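Local structure of hypothetical protein (Nostoc punctiforme, 2INB) at residues Leu16-Trp21 / Gln132-Gln137; Ala57-Ser62 / Gly78-Tyr83; Glu93-Leu98 / Gln122-Ile127. The protein is of unproven function but, as an XisH family protein of the PDDEXK nuclease clan, probably acts with XisF and XisI in site-specific recombination of nitrogen-fixation genes. One frame throughout, in Å; residues are numbered along the deposited sequence. Where two conformers were deposited one is given.

Contact 1. Residues Leu16-Trp21 / Gln132-Gln137; sequences LEKDGW and QEVIFQ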
loop_
_atom_site.group_PDB
_atom_site.type_symbol
_atom_site.label_atom_id
_atom_site.label_comp_id
_atom_site.label_asym_id
_atom_site.label_seq_id
_atom_site.Cartn_x
_atom_site.Cartn_y
_atom_site.Cartn_z
ATOM N N LEU A 16 7.907 -12.966 19.903
ATOM C CA LEU A 16 9.001 -13.597 19.176
ATOM C C LEU A 16 10.024 -14.253 20.127
ATOM O O LEU A 16 10.452 -15.387 19.946
ATOM C CB LEU A 16 9.675 -12.564 18.277
ATOM C CG LEU A 16 8.942 -12.226 16.980
ATOM C CD1 LEU A 16 9.567 -10.929 16.422
ATOM C CD2 LEU A 16 9.073 -13.405 15.928
ATOM N N GLU A 17 10.392 -13.523 21.177
ATOM C CA GLU A 17 11.373 -14.005 22.137
ATOM C C GLU A 17 10.883 -15.267 22.838
ATOM O O GLU A 17 11.651 -16.215 23.052
ATOM C CB GLU A 17 11.753 -12.889 23.098
ATOM C CG GLU A 17 12.604 -11.870 22.402
ATOM C CD GLU A 17 12.777 -10.581 23.164
ATOM O OE1 GLU A 17 12.066 -10.330 24.132
ATOM O OE2 GLU A 17 13.674 -9.812 22.763
ATOM N N LYS A 18 9.614 -15.297 23.165
ATOM C CA LYS A 18 9.051 -16.485 23.820
ATOM C C LYS A 18 9.163 -17.727 22.947
ATOM O O LYS A 18 9.232 -18.840 23.469
ATOM C CB LYS A 18 7.586 -16.298 24.196
ATOM C CG LYS A 18 7.371 -15.341 25.329
ATOM C CD LYS A 18 5.895 -15.111 25.587
ATOM C CE LYS A 18 5.649 -14.240 26.784
ATOM N NZ LYS A 18 4.168 -13.982 26.939
ATOM N N ASP A 19 9.139 -17.551 21.623
ATOM C CA ASP A 19 9.224 -18.652 20.648
ATOM C C ASP A 19 10.716 -18.893 20.255
ATOM O O ASP A 19 10.989 -19.583 19.282
ATOM C CB ASP A 19 8.364 -18.367 19.402
ATOM C CG ASP A 19 6.882 -18.832 19.546
ATOM O OD1 ASP A 19 6.415 -19.013 20.693
ATOM O OD2 ASP A 19 6.267 -18.987 18.477
ATOM N N GLY A 20 11.631 -18.272 20.970
ATOM C CA GLY A 20 13.045 -18.506 20.784
ATOM C C GLY A 20 13.711 -17.776 19.664
ATOM O O GLY A 20 14.843 -18.120 19.278
ATOM N N TRP A 21 13.057 -16.714 19.192
ATOM C CA TRP A 21 13.694 -15.814 18.186
ATOM C C TRP A 21 14.620 -14.818 18.863
ATOM O O TRP A 21 14.324 -14.285 19.946
ATOM C CB TRP A 21 12.622 -15.086 17.344
ATOM C CG TRP A 21 11.752 -16.012 16.540
ATOM C CD1 TRP A 21 10.633 -16.732 16.969
ATOM C CD2 TRP A 21 11.973 -16.412 15.165
ATOM N NE1 TRP A 21 10.163 -17.514 15.925
ATOM C CE2 TRP A 21 10.965 -17.348 14.831
ATOM C CE3 TRP A 21 12.927 -16.074 14.175
ATOM C CZ2 TRP A 21 10.884 -17.920 13.561
ATOM C CZ3 TRP A 21 12.864 -16.658 12.953
ATOM C CH2 TRP A 21 11.853 -17.583 12.648
ATOM N N GLN A 132 -1.752 -11.856 26.113
ATOM C CA GLN A 132 -0.733 -12.762 26.633
ATOM C C GLN A 132 0.633 -12.588 25.978
ATOM O O GLN A 132 1.625 -13.174 26.430
ATOM C CB GLN A 132 -1.181 -14.242 26.507
ATOM C CG GLN A 132 -2.225 -14.608 27.515
ATOM C CD GLN A 132 -1.749 -14.398 28.952
ATOM O OE1 GLN A 132 -0.640 -14.865 29.333
ATOM N NE2 GLN A 132 -2.578 -13.733 29.774
ATOM N N GLU A 133 0.697 -11.809 24.926
ATOM C CA GLU A 133 1.943 -11.494 24.240
ATOM C C GLU A 133 2.615 -12.789 23.736
ATOM O O GLU A 133 3.726 -13.120 24.123
ATOM C CB GLU A 133 2.914 -10.694 25.112
ATOM C CG GLU A 133 2.302 -9.477 25.793
ATOM C CD GLU A 133 3.347 -8.657 26.551
ATOM O OE1 GLU A 133 4.028 -9.211 27.444
ATOM O OE2 GLU A 133 3.531 -7.491 26.209
ATOM N N VAL A 134 1.895 -13.509 22.887
ATOM C CA VAL A 134 2.354 -14.764 22.316
ATOM C C VAL A 134 2.006 -14.832 20.834
ATOM O O VAL A 134 1.086 -14.149 20.340
ATOM C CB VAL A 134 1.712 -15.989 23.015
ATOM C CG1 VAL A 134 2.125 -16.029 24.492
ATOM C CG2 VAL A 134 0.189 -15.989 22.832
ATOM N N ILE A 135 2.793 -15.624 20.101
ATOM C CA ILE A 135 2.478 -15.929 18.710
ATOM C C ILE A 135 1.394 -17.032 18.658
ATOM O O ILE A 135 1.573 -18.122 19.202
ATOM C CB ILE A 135 3.713 -16.403 17.920
ATOM C CG1 ILE A 135 4.764 -15.304 17.892
ATOM C CG2 ILE A 135 3.332 -16.884 16.504
ATOM C CD1 ILE A 135 6.058 -15.644 17.092
ATOM N N PHE A 136 0.282 -16.730 17.954
ATOM C CA PHE A 136 -0.851 -17.639 17.798
ATOM C C PHE A 136 -0.760 -18.425 16.496
ATOM O O PHE A 136 -1.086 -19.618 16.483
ATOM C CB PHE A 136 -2.142 -16.829 17.783
ATOM C CG PHE A 136 -3.362 -17.626 17.383
ATOM C CD1 PHE A 136 -3.798 -18.650 18.166
ATOM C CD2 PHE A 136 -4.042 -17.357 16.179
ATOM C CE1 PHE A 136 -4.948 -19.373 17.834
ATOM C CE2 PHE A 136 -5.139 -18.117 15.831
ATOM C CZ PHE A 136 -5.595 -19.105 16.660
ATOM N N GLN A 137 -0.317 -17.795 15.400
ATOM C CA GLN A 137 -0.270 -18.502 14.118
ATOM C C GLN A 137 0.672 -17.774 13.151
ATOM O O GLN A 137 0.797 -16.563 13.169
ATOM C CB GLN A 137 -1.677 -18.536 13.516
ATOM C CG GLN A 137 -1.806 -19.519 12.379
ATOM C CD GLN A 137 -3.240 -19.666 11.944
ATOM O OE1 GLN A 137 -4.157 -19.256 12.652
ATOM N NE2 GLN A 137 -3.442 -20.222 10.765
HETATM O O HOH W 1 4.230 -11.570 28.606
HETATM O O HOH W 2 5.107 -16.635 21.448
#
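Lys18 NZ is held by Glu133 O and by a water, just where helix 7-18 runs out beside the start of strand 134-139. It gives a hydrogen bond of 3.0 Å to Glu133 O, coming in above the carbonyl plane, 53° out of it, and so not along a lone pair. The carbonyl of the preceding residue is close too, with Gln132 O 2.7 Å from Lys18 NZ. The water accepts a bond of 2.9 Å from Lys18 NZ and donates one to Glu133 OE1; since Glu133 was modelled in two conformers, that last link is less certain. The lysine chain gets there by being fully extended beyond CG, and its CD lies over Val134 CG1 on the way.

One residue on, Asp19 meets the strand through a second water on OD1 and by packing at OD2. This water donates to Asp19 OD1 at 2.8 Å and accepts from Ile135 N at 2.9 Å, while Asp19 OD2 rests 3.6 Å from Ile135 CD1. From the buried side Leu16 CD2 meets the same methyl, Ile135 CD1, at 3.9 Å, and Leu16 CD2 also sits over one face of the Trp21 ring, offset toward its rim.

Both backbones turn here. Gly20, with positive phi, is the C-prime residue of a Schellman motif that ends the helix, and Glu133 and Val134 form a G1 bulge opposite Asp129, the hairpin partner in strand 125-129. The polar grip therefore rests on the Glu133 carbonyl and on water at the surface, with Ile135 as the apolar link beneath, and the lysine's charge would probably also be eased by Glu133, whose carboxylate, in the conformer given, lies nearby without touching it.

Contact 2. Residues Ala57-Ser62 / Gly78-Tyr83; sequences AVEVKS and GQFINY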
loop_
_atom_site.group_PDB
_atom_site.type_symbol
_atom_site.label_atom_id
_atom_site.label_comp_id
_atom_site.label_asym_id
_atom_site.label_seq_id
_atom_site.Cartn_x
_atom_site.Cartn_y
_atom_site.Cartn_z
ATOM N N ALA A 57 11.850 -10.797 8.830
ATOM C CA ALA A 57 11.575 -9.394 9.107
ATOM C C ALA A 57 10.101 -9.278 9.391
ATOM O O ALA A 57 9.311 -9.979 8.790
ATOM C CB ALA A 57 11.937 -8.465 7.889
ATOM N N VAL A 58 9.770 -8.415 10.345
ATOM C CA VAL A 58 8.370 -8.285 10.797
ATOM C C VAL A 58 7.915 -6.836 10.776
ATOM O O VAL A 58 8.489 -5.993 11.459
ATOM C CB VAL A 58 8.143 -8.908 12.224
ATOM C CG1 VAL A 58 6.620 -8.827 12.571
ATOM C CG2 VAL A 58 8.657 -10.365 12.265
ATOM N N GLU A 59 6.868 -6.582 9.979
ATOM C CA GLU A 59 6.162 -5.291 9.903
ATOM C C GLU A 59 5.038 -5.335 10.916
ATOM O O GLU A 59 4.072 -6.088 10.727
ATOM C CB GLU A 59 5.611 -5.143 8.462
ATOM C CG GLU A 59 4.653 -4.015 8.298
ATOM C CD GLU A 59 3.995 -3.969 6.932
ATOM O OE1 GLU A 59 4.453 -4.710 6.032
ATOM O OE2 GLU A 59 2.986 -3.186 6.807
ATOM N N VAL A 60 5.171 -4.587 12.003
ATOM C CA VAL A 60 4.186 -4.644 13.106
ATOM C C VAL A 60 3.107 -3.627 12.894
ATOM O O VAL A 60 3.396 -2.434 12.759
ATOM C CB VAL A 60 4.841 -4.419 14.461
ATOM C CG1 VAL A 60 3.750 -4.491 15.550
ATOM C CG2 VAL A 60 5.923 -5.488 14.700
ATOM N N LYS A 61 1.854 -4.094 12.933
ATOM C CA LYS A 61 0.659 -3.231 12.899
ATOM C C LYS A 61 -0.248 -3.570 14.095
ATOM O O LYS A 61 -0.307 -4.753 14.553
ATOM C CB LYS A 61 -0.082 -3.384 11.568
ATOM C CG LYS A 61 0.781 -2.943 10.379
ATOM C CD LYS A 61 1.023 -1.440 10.429
ATOM C CE LYS A 61 1.769 -0.918 9.239
ATOM N NZ LYS A 61 1.884 0.584 9.262
ATOM N N SER A 62 -0.850 -2.538 14.671
ATOM C CA SER A 62 -1.792 -2.710 15.751
ATOM C C SER A 62 -3.229 -2.637 15.254
ATOM O O SER A 62 -4.152 -3.110 15.926
ATOM C CB SER A 62 -1.587 -1.611 16.772
ATOM O OG SER A 62 -1.930 -0.376 16.175
ATOM N N GLY A 78 0.717 -1.596 1.252
ATOM C CA GLY A 78 1.732 -0.902 0.412
ATOM C C GLY A 78 3.121 -1.039 1.022
ATOM O O GLY A 78 4.124 -1.308 0.320
ATOM N N GLN A 79 3.217 -0.798 2.334
ATOM C CA GLN A 79 4.469 -1.003 3.037
ATOM C C GLN A 79 4.961 -2.423 2.867
ATOM O O GLN A 79 6.163 -2.687 2.629
ATOM C CB GLN A 79 4.293 -0.671 4.532
ATOM C CG GLN A 79 4.250 0.811 4.805
ATOM C CD GLN A 79 3.947 1.174 6.224
ATOM O OE1 GLN A 79 3.405 0.369 6.970
ATOM N NE2 GLN A 79 4.150 2.451 6.549
ATOM N N PHE A 80 4.054 -3.378 3.015
ATOM C CA PHE A 80 4.454 -4.783 2.902
ATOM C C PHE A 80 5.099 -5.055 1.526
ATOM O O PHE A 80 6.200 -5.641 1.386
ATOM C CB PHE A 80 3.276 -5.740 3.139
ATOM C CG PHE A 80 3.692 -7.173 3.076
ATOM C CD1 PHE A 80 4.153 -7.853 4.218
ATOM C CD2 PHE A 80 3.641 -7.897 1.888
ATOM C CE1 PHE A 80 4.559 -9.162 4.147
ATOM C CE2 PHE A 80 4.071 -9.233 1.837
ATOM C CZ PHE A 80 4.529 -9.861 2.964
ATOM N N ILE A 81 4.423 -4.574 0.483
ATOM C CA ILE A 81 4.885 -4.829 -0.892
ATOM C C ILE A 81 6.255 -4.177 -1.111
ATOM O O ILE A 81 7.200 -4.758 -1.714
ATOM C CB ILE A 81 3.797 -4.377 -1.903
ATOM C CG1 ILE A 81 2.628 -5.374 -1.836
ATOM C CG2 ILE A 81 4.349 -4.284 -3.365
ATOM C CD1 ILE A 81 1.387 -4.898 -2.508
ATOM N N ASN A 82 6.363 -2.924 -0.658
ATOM C CA ASN A 82 7.615 -2.204 -0.887
ATOM C C ASN A 82 8.764 -2.763 -0.054
ATOM O O ASN A 82 9.884 -2.927 -0.585
ATOM C CB ASN A 82 7.408 -0.721 -0.638
ATOM C CG ASN A 82 6.688 -0.032 -1.764
ATOM O OD1 ASN A 82 6.775 -0.444 -2.916
ATOM N ND2 ASN A 82 5.999 1.073 -1.431
ATOM N N TYR A 83 8.505 -3.064 1.230
ATOM C CA TYR A 83 9.566 -3.638 2.034
ATOM C C TYR A 83 9.982 -5.001 1.467
ATOM O O TYR A 83 11.156 -5.346 1.491
ATOM C CB TYR A 83 9.155 -3.770 3.510
ATOM C CG TYR A 83 8.870 -2.469 4.235
ATOM C CD1 TYR A 83 9.552 -1.310 3.935
ATOM C CD2 TYR A 83 7.942 -2.453 5.290
ATOM C CE1 TYR A 83 9.281 -0.106 4.614
ATOM C CE2 TYR A 83 7.662 -1.253 5.976
ATOM C CZ TYR A 83 8.357 -0.106 5.638
ATOM O OH TYR A 83 8.103 1.087 6.313
#
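Glu59 OE1 presses against the flank of helix 69-88 at Phe80, and this is the tight end of the contact. The oxygen lies 3.1 Å from Phe80 CA and 3.3 Å from Phe80 CB, at the ring edge and near its plane. Phe80 N is also close, but the angle is too poor for a hydrogen bond. With CG anti to the backbone N (chi1 169°) and the chain extended beyond it, the carboxylate is carried straight across to the helix.

Toward the partly exposed side things are looser. Tyr83 CD2 stays 4.2 Å from Glu59 OE1, and the joining is done by a single polar bond, from Lys61 NZ to Gln79 OE1 at 2.8 Å. The donor is tilted just 17° from the amide carbonyl plane. Glu72 forms a salt bridge with the same ammonium. An alanine in place of Gln79 removes the amide acceptor and would probably leave the Lys61 ammonium freer to turn, held by Glu72 alone of these two partners, with a gap on the helix side.

Glu59 and Lys61 match the Glu-X-Lys pattern of the PDDEXK clan, consistent with a nuclease-like site. The strand and helix run nearly antiparallel, 160° apart with axes 10.0 Å from each other, as the first two elements of the beta-alpha-beta unit completed by strand 94-101; the same helix also meets the second subunit, where His74 of that chain bonds Asn82 and its ring meets Tyr83.

Contact 3. Residues Glu93-Leu98 / Gln122-Ile127; sequences ERVLYL and QVKMLI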
loop_
_atom_site.group_PDB
_atom_site.type_symbol
_atom_site.label_atom_id
_atom_site.label_comp_id
_atom_site.label_asym_id
_atom_site.label_seq_id
_atom_site.Cartn_x
_atom_site.Cartn_y
_atom_site.Cartn_z
ATOM N N GLU A 93 17.175 -13.909 1.687
ATOM C CA GLU A 93 16.707 -15.039 2.468
ATOM C C GLU A 93 16.018 -14.616 3.780
ATOM O O GLU A 93 15.658 -15.501 4.570
ATOM C CB GLU A 93 17.831 -16.024 2.665
ATOM C CG GLU A 93 18.246 -16.552 1.291
ATOM C CD GLU A 93 19.215 -17.688 1.266
ATOM O OE1 GLU A 93 19.507 -18.326 2.339
ATOM O OE2 GLU A 93 19.687 -17.945 0.147
ATOM N N ARG A 94 15.800 -13.300 3.988
ATOM C CA ARG A 94 15.052 -12.819 5.142
ATOM C C ARG A 94 13.604 -12.661 4.728
ATOM O O ARG A 94 13.280 -11.823 3.903
ATOM C CB ARG A 94 15.614 -11.491 5.662
ATOM C CG ARG A 94 14.980 -11.044 6.934
ATOM C CD ARG A 94 15.583 -9.804 7.502
ATOM N NE ARG A 94 16.978 -9.988 7.880
ATOM C CZ ARG A 94 17.410 -10.531 9.024
ATOM N NH1 ARG A 94 16.564 -11.072 9.927
ATOM N NH2 ARG A 94 18.727 -10.614 9.216
ATOM N N VAL A 95 12.729 -13.470 5.306
ATOM C CA VAL A 95 11.328 -13.523 4.919
ATOM C C VAL A 95 10.531 -12.513 5.701
ATOM O O VAL A 95 10.582 -12.492 6.938
ATOM C CB VAL A 95 10.776 -14.929 5.088
ATOM C CG1 VAL A 95 9.265 -15.029 4.713
ATOM C CG2 VAL A 95 11.610 -15.995 4.287
ATOM N N LEU A 96 9.741 -11.724 4.957
ATOM C CA LEU A 96 8.917 -10.669 5.536
ATOM C C LEU A 96 7.507 -11.159 5.931
ATOM O O LEU A 96 6.821 -11.787 5.116
ATOM C CB LEU A 96 8.793 -9.454 4.600
ATOM C CG LEU A 96 7.965 -8.262 5.143
ATOM C CD1 LEU A 96 8.655 -7.551 6.240
ATOM C CD2 LEU A 96 7.642 -7.240 3.995
ATOM N N TYR A 97 7.087 -10.780 7.155
ATOM C CA TYR A 97 5.756 -11.045 7.668
ATOM C C TYR A 97 5.097 -9.726 8.140
ATOM O O TYR A 97 5.733 -8.850 8.710
ATOM C CB TYR A 97 5.845 -11.976 8.902
ATOM C CG TYR A 97 6.346 -13.339 8.543
ATOM C CD1 TYR A 97 7.720 -13.600 8.462
ATOM C CD2 TYR A 97 5.454 -14.387 8.231
ATOM C CE1 TYR A 97 8.188 -14.848 8.058
ATOM C CE2 TYR A 97 5.933 -15.644 7.865
ATOM C CZ TYR A 97 7.310 -15.865 7.782
ATOM O OH TYR A 97 7.764 -17.122 7.396
ATOM N N LEU A 98 3.799 -9.636 7.904
ATOM C CA LEU A 98 2.927 -8.626 8.479
ATOM C C LEU A 98 2.355 -9.140 9.779
ATOM O O LEU A 98 1.680 -10.170 9.798
ATOM C CB LEU A 98 1.762 -8.335 7.529
ATOM C CG LEU A 98 0.665 -7.366 8.001
ATOM C CD1 LEU A 98 1.219 -5.987 8.409
ATOM C CD2 LEU A 98 -0.506 -7.272 7.010
ATOM N N GLN A 122 0.181 -12.543 -1.834
ATOM C CA GLN A 122 1.038 -13.456 -1.143
ATOM C C GLN A 122 1.567 -12.884 0.164
ATOM O O GLN A 122 2.738 -13.050 0.537
ATOM C CB GLN A 122 2.173 -13.921 -2.076
ATOM C CG GLN A 122 1.730 -14.897 -3.143
ATOM C CD GLN A 122 0.893 -14.323 -4.286
ATOM O OE1 GLN A 122 1.196 -13.238 -4.805
ATOM N NE2 GLN A 122 -0.163 -15.082 -4.716
ATOM N N VAL A 123 0.705 -12.227 0.917
ATOM C CA VAL A 123 1.131 -11.595 2.173
ATOM C C VAL A 123 1.213 -12.695 3.245
ATOM O O VAL A 123 0.250 -13.427 3.501
ATOM C CB VAL A 123 0.149 -10.481 2.588
ATOM C CG1 VAL A 123 0.580 -9.833 3.932
ATOM C CG2 VAL A 123 -0.007 -9.410 1.497
ATOM N N LYS A 124 2.379 -12.779 3.838
ATOM C CA LYS A 124 2.646 -13.677 4.948
ATOM C C LYS A 124 2.348 -12.920 6.236
ATOM O O LYS A 124 2.669 -11.718 6.325
ATOM C CB LYS A 124 4.101 -14.127 4.886
ATOM C CG LYS A 124 4.485 -14.864 3.622
ATOM C CD LYS A 124 5.932 -15.335 3.696
ATOM C CE LYS A 124 6.423 -15.856 2.390
ATOM N NZ LYS A 124 5.696 -17.058 1.943
HETATM N N MSE A 125 1.774 -13.597 7.227
HETATM C CA MSE A 125 1.379 -12.886 8.446
HETATM C C MSE A 125 1.850 -13.586 9.729
HETATM O O MSE A 125 2.061 -14.804 9.764
HETATM C CB MSE A 125 -0.133 -12.658 8.479
HETATM C CG MSE A 125 -0.610 -11.749 7.361
HETATM SE SE MSE A 125 -2.569 -11.530 7.397
HETATM C CE MSE A 125 -2.920 -13.393 6.902
ATOM N N LEU A 126 2.047 -12.777 10.756
ATOM C CA LEU A 126 2.322 -13.241 12.104
ATOM C C LEU A 126 1.121 -12.808 12.937
ATOM O O LEU A 126 0.901 -11.613 13.109
ATOM C CB LEU A 126 3.629 -12.638 12.586
ATOM C CG LEU A 126 4.130 -13.030 13.977
ATOM C CD1 LEU A 126 4.212 -14.563 14.059
ATOM C CD2 LEU A 126 5.464 -12.356 14.284
ATOM N N ILE A 127 0.314 -13.765 13.392
ATOM C CA ILE A 127 -0.826 -13.419 14.205
ATOM C C ILE A 127 -0.424 -13.537 15.670
ATOM O O ILE A 127 -0.026 -14.631 16.128
ATOM C CB ILE A 127 -2.029 -14.304 13.931
ATOM C CG1 ILE A 127 -2.280 -14.423 12.414
ATOM C CG2 ILE A 127 -3.252 -13.741 14.670
ATOM C CD1 ILE A 127 -2.409 -13.102 11.692
#
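Strands 94-101 and 125-129 lie side by side and parallel in the central mixed sheet, and Leu98 with Met125 is the one bridge between these segments. Leu98 holds both flanking residues of the partner strand: its N donates to Lys124 O at 2.8 Å, almost straight at 172°, and Leu98 O accepts from Leu126 N, also at 2.8 Å. The second donor stands well above the carbonyl plane. The strand axes stand 49° apart; Lys124 starts toward strand 94-101 and its end turns off.

Its aliphatic chain lies along Tyr97 and Val95. Lys124 CB lies 3.6 Å from Tyr97 CD2, and further out Lys124 CD packs rather tightly on Val95 CG1, at 3.5 Å, the two side chains crossing at about a right angle. A bend at chi4 (-64°) takes the ammonium off to its salt bridge with the C-terminal carboxylate of Asn140.

The side chains fall on two faces. Toward helix 69-88, Leu98 CB meets Val123 CG1 at 4.1 Å and the selenomethionine Met125 CG at 4.2 Å; on the other, Tyr97 CB approaches Leu126 CB, and Trp138 sets its ring edge-to-face with Tyr97. Parallel strands joined through helices, with largely apolar side chains between sheet and helix, are consistent with the alpha/beta core of the PDDEXK fold.

How the contacts relate
Contacts 2 and 3 lie near the centre of the chain, 8 Å apart between centres, whereas contact 1 is at the surface. All three reach one sheet: strand 94-101 of contact 3 bonds strand 54-60 of contact 2 on one side, and strand 125-129 carries the edge strand 134-139 of contact 1, with Phe136 N bonding Ile127 O at 2.8 Å. Leu16 of contact 1 reaches inward to Val58 on the face opposite helix 69-88. The chemistry changes with depth: contact 3 is backbone bonding with apolar sides, contact 2 brings a buried acid and a partly exposed lysine against a helix, and contact 1 relies on water and a carbonyl.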